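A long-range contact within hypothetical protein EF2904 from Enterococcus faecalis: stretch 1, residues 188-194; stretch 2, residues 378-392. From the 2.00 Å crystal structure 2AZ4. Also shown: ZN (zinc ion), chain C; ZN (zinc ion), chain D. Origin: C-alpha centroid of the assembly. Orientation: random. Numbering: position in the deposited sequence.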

# COMPACT_ATOMS: atom_id res chain seq x y z
N GLY A 188 -2.56 2.52 10.21
CA GLY A 188 -2.02 2.24 8.89
C GLY A 188 -2.77 3.13 7.93
O GLY A 188 -3.23 4.23 8.32
N ASP A 189 -2.91 2.68 6.69
CA ASP A 189 -3.77 3.32 5.70
C ASP A 189 -5.10 2.61 5.68
O ASP A 189 -5.13 1.38 5.79
N LEU A 190 -6.20 3.36 5.50
CA LEU A 190 -7.55 2.80 5.56
C LEU A 190 -8.68 3.67 5.00
O LEU A 190 -8.53 4.87 4.81
N ARG A 191 -9.82 3.05 4.77
CA ARG A 191 -10.98 3.72 4.16
C ARG A 191 -12.25 3.02 4.61
O ARG A 191 -12.18 1.98 5.27
N LEU A 192 -13.39 3.57 4.22
CA LEU A 192 -14.69 3.00 4.54
C LEU A 192 -15.55 2.75 3.30
O LEU A 192 -16.76 2.45 3.41
N HIS A 193 -14.95 2.88 2.11
CA HIS A 193 -15.68 2.67 0.87
C HIS A 193 -15.10 1.56 -0.03
O HIS A 193 -15.37 1.51 -1.23
N GLY A 194 -14.30 0.67 0.54
CA GLY A 194 -13.64 -0.39 -0.25
C GLY A 194 -14.43 -1.69 -0.35
O GLY A 194 -15.66 -1.69 -0.26
N ALA A 378 -10.95 5.67 -11.24
CA ALA A 378 -10.15 5.60 -10.02
C ALA A 378 -11.02 5.48 -8.78
O ALA A 378 -12.12 6.03 -8.72
N CYS A 379 -10.52 4.77 -7.78
CA CYS A 379 -11.16 4.75 -6.47
C CYS A 379 -10.05 4.75 -5.42
O CYS A 379 -9.27 3.79 -5.32
N SER A 380 -9.97 5.85 -4.67
CA SER A 380 -8.93 6.01 -3.67
C SER A 380 -8.90 4.88 -2.65
O SER A 380 -9.93 4.41 -2.18
N GLY A 381 -7.69 4.46 -2.30
CA GLY A 381 -7.52 3.58 -1.16
C GLY A 381 -7.71 4.25 0.20
O GLY A 381 -7.75 3.56 1.22
N HIS A 382 -7.82 5.59 0.23
CA HIS A 382 -7.83 6.36 1.49
C HIS A 382 -9.20 6.89 1.87
O HIS A 382 -10.02 7.19 1.00
N ALA A 383 -9.45 6.96 3.18
CA ALA A 383 -10.73 7.43 3.70
C ALA A 383 -10.96 8.83 3.17
O ALA A 383 -10.05 9.65 3.22
N ILE A 384 -12.14 9.11 2.63
CA ILE A 384 -12.44 10.47 2.20
C ILE A 384 -12.51 11.40 3.45
O ILE A 384 -12.67 10.90 4.56
N PRO A 385 -12.35 12.74 3.28
CA PRO A 385 -12.28 13.58 4.50
C PRO A 385 -13.43 13.31 5.49
O PRO A 385 -13.18 13.11 6.68
N GLU A 386 -14.66 13.24 4.99
CA GLU A 386 -15.83 12.85 5.79
C GLU A 386 -15.64 11.56 6.59
O GLU A 386 -16.07 11.47 7.75
N ASP A 387 -15.02 10.56 5.97
CA ASP A 387 -14.91 9.25 6.59
C ASP A 387 -13.82 9.23 7.64
O ASP A 387 -13.89 8.48 8.58
N LEU A 388 -12.82 10.09 7.48
CA LEU A 388 -11.80 10.28 8.50
C LEU A 388 -12.43 10.76 9.80
O LEU A 388 -12.18 10.19 10.84
N ASP A 389 -13.28 11.79 9.72
CA ASP A 389 -14.09 12.25 10.87
C ASP A 389 -15.00 11.17 11.43
O ASP A 389 -15.16 11.07 12.65
N LYS A 390 -15.59 10.34 10.57
CA LYS A 390 -16.44 9.27 11.07
C LYS A 390 -15.63 8.23 11.84
O LYS A 390 -16.10 7.69 12.83
N ILE A 391 -14.41 7.96 11.38
CA ILE A 391 -13.57 6.95 12.04
C ILE A 391 -13.24 7.44 13.44
O ILE A 391 -13.38 6.70 14.40
N ILE A 392 -12.83 8.70 13.55
CA ILE A 392 -12.52 9.34 14.84
C ILE A 392 -13.76 9.32 15.74
O ILE A 392 -13.66 8.98 16.92

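His-193, Leu-192 and Leu-190 have the most surface covered by the opposing stretch, and the contact is best read from them. His-193 directs its CA-to-CB bond toward stretch 2 and adopts chi1 p, with chi2 near -87°. Its NE2 donates a weak hydrogen bond to the backbone oxygen of Ser-380 (NE2 to O, 2.8 Å), while Cys-379, chi1 t, brings its SG to the ring edge, 3.4 Å from His-193 CD2. Imidazole suits this place because it carries two ring nitrogens, so that NE2 can donate to Ser-380 O while ND1 meets water 1, lying 2.7 Å from the water oxygen. That water also accepts from the backbone N of Leu-192 and of Ile-384 and donates to Asp-387 OD2 (water O to OD2, 2.6 Å), so one molecule ties the loop to the start of the helix.

Ser-380 O takes a second hydrogen bond, from Arg-191 NH1 at 2.9 Å. The arginine (p, t, t) is extended, which lets its guanidinium edge reach this carbonyl.

Leu-192, m and t, also points toward stretch 2. Its CD1 packs 3.9 Å from Ile-391 CG1, and its CB lies 3.8 Å from Asp-387 OD2. Leu-190, with chi1 p (43°) and chi2 at 20°, between wells, begins away from stretch 2, yet its end returns, placing CD2 4.1 Å from Ile-391 CD1. Ile-391, m and t, thus meets both leucines with its branched, apolar side chain. The backbone of Leu-190 contributes as well, its O accepting a weak hydrogen bond from Ala-383 N (2.8 Å).

At the metal site, Asp-189 (m) uses OD2 to bridge both zinc ions, at 2.4 Å from ZN of chain C and 2.2 Å from ZN of chain D; a carboxylate suits such cations. His-382 sets CE1 3.1 Å from that OD2, and its NE2 donates weakly to the zinc-bound waters 2 and 3.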

# COMPACT_ATOMS: atom_id res chain seq x y z
CB ASP A 189 -3.14 3.19 4.32
CG ASP A 189 -1.97 4.09 4.10
OD1 ASP A 189 -1.56 4.84 5.02
OD2 ASP A 189 -1.44 4.05 2.99
CB LEU A 190 -7.96 2.37 6.96
CG LEU A 190 -7.73 3.11 8.29
CD1 LEU A 190 -7.44 4.61 8.27
CD2 LEU A 190 -8.80 2.77 9.29
CB ARG A 191 -10.86 3.69 2.62
CG ARG A 191 -10.83 2.27 2.04
CD ARG A 191 -10.79 2.25 0.52
NE ARG A 191 -10.55 0.91 -0.01
CZ ARG A 191 -10.42 0.61 -1.30
NH1 ARG A 191 -10.48 1.55 -2.22
NH2 ARG A 191 -10.21 -0.64 -1.67
CB LEU A 192 -15.44 3.95 5.50
CG LEU A 192 -15.11 3.84 7.00
CD1 LEU A 192 -15.82 4.93 7.80
CD2 LEU A 192 -15.52 2.46 7.52
CB HIS A 193 -15.78 4.00 0.09
CG HIS A 193 -14.46 4.49 -0.43
ND1 HIS A 193 -13.60 5.27 0.31
CD2 HIS A 193 -13.86 4.30 -1.63
CE1 HIS A 193 -12.53 5.55 -0.40
NE2 HIS A 193 -12.66 4.97 -1.59
CB ALA A 378 -9.22 6.82 -9.91
CB CYS A 379 -12.05 3.52 -6.34
SG CYS A 379 -12.93 3.41 -4.76
CB SER A 380 -9.07 7.34 -2.93
OG SER A 380 -8.00 7.47 -2.01
CB HIS A 382 -6.82 7.51 1.44
CG HIS A 382 -5.41 7.05 1.33
ND1 HIS A 382 -4.68 6.62 2.42
CD2 HIS A 382 -4.59 6.91 0.25
CE1 HIS A 382 -3.47 6.25 2.02
NE2 HIS A 382 -3.39 6.43 0.71
CB ALA A 383 -10.72 7.43 5.21
CB ILE A 384 -13.73 10.52 1.34
CG1 ILE A 384 -14.96 10.19 2.20
CG2 ILE A 384 -13.62 9.57 0.15
CD1 ILE A 384 -16.32 10.24 1.44
CB PRO A 385 -12.34 15.00 3.94
CG PRO A 385 -11.67 14.88 2.58
CD PRO A 385 -12.17 13.53 2.05
CB GLU A 386 -17.03 12.64 4.85
CG GLU A 386 -18.34 13.09 5.39
CD GLU A 386 -19.31 13.45 4.27
OE1 GLU A 386 -19.79 12.53 3.55
OE2 GLU A 386 -19.58 14.66 4.08
CB ASP A 387 -14.72 8.14 5.54
CG ASP A 387 -16.00 7.90 4.72
OD1 ASP A 387 -17.05 8.45 5.13
OD2 ASP A 387 -15.98 7.19 3.69
CB LEU A 388 -10.74 11.27 8.01
CG LEU A 388 -9.76 10.80 6.94
CD1 LEU A 388 -8.94 11.97 6.38
CD2 LEU A 388 -8.83 9.69 7.46
CB ASP A 389 -14.93 13.47 10.50
CG ASP A 389 -14.08 14.69 10.14
OD1 ASP A 389 -13.00 14.87 10.74
OD2 ASP A 389 -14.51 15.47 9.26
CB LYS A 390 -17.25 8.60 9.95
CG LYS A 390 -18.47 9.39 9.52
CD LYS A 390 -18.91 9.04 8.08
CE LYS A 390 -19.93 10.09 7.59
NZ LYS A 390 -20.42 9.89 6.18
CB ILE A 391 -12.30 6.62 11.22
CG1 ILE A 391 -12.69 5.78 9.98
CG2 ILE A 391 -11.26 5.90 12.09
CD1 ILE A 391 -11.62 5.72 8.86
CB ILE A 392 -12.00 10.78 14.66
CG1 ILE A 392 -10.67 10.77 13.88
CG2 ILE A 392 -11.85 11.51 16.04
CD1 ILE A 392 -10.33 12.05 13.20
ZN ZN C . -1.35 2.47 1.19
ZN ZN D . 0.51 5.10 2.60
O HOH W 1 -13.75 6.26 2.87
O HOH W 2 -1.76 4.19 -0.11
O HOH W 3 -0.55 6.39 0.95
O HOH W 4 0.57 3.68 0.75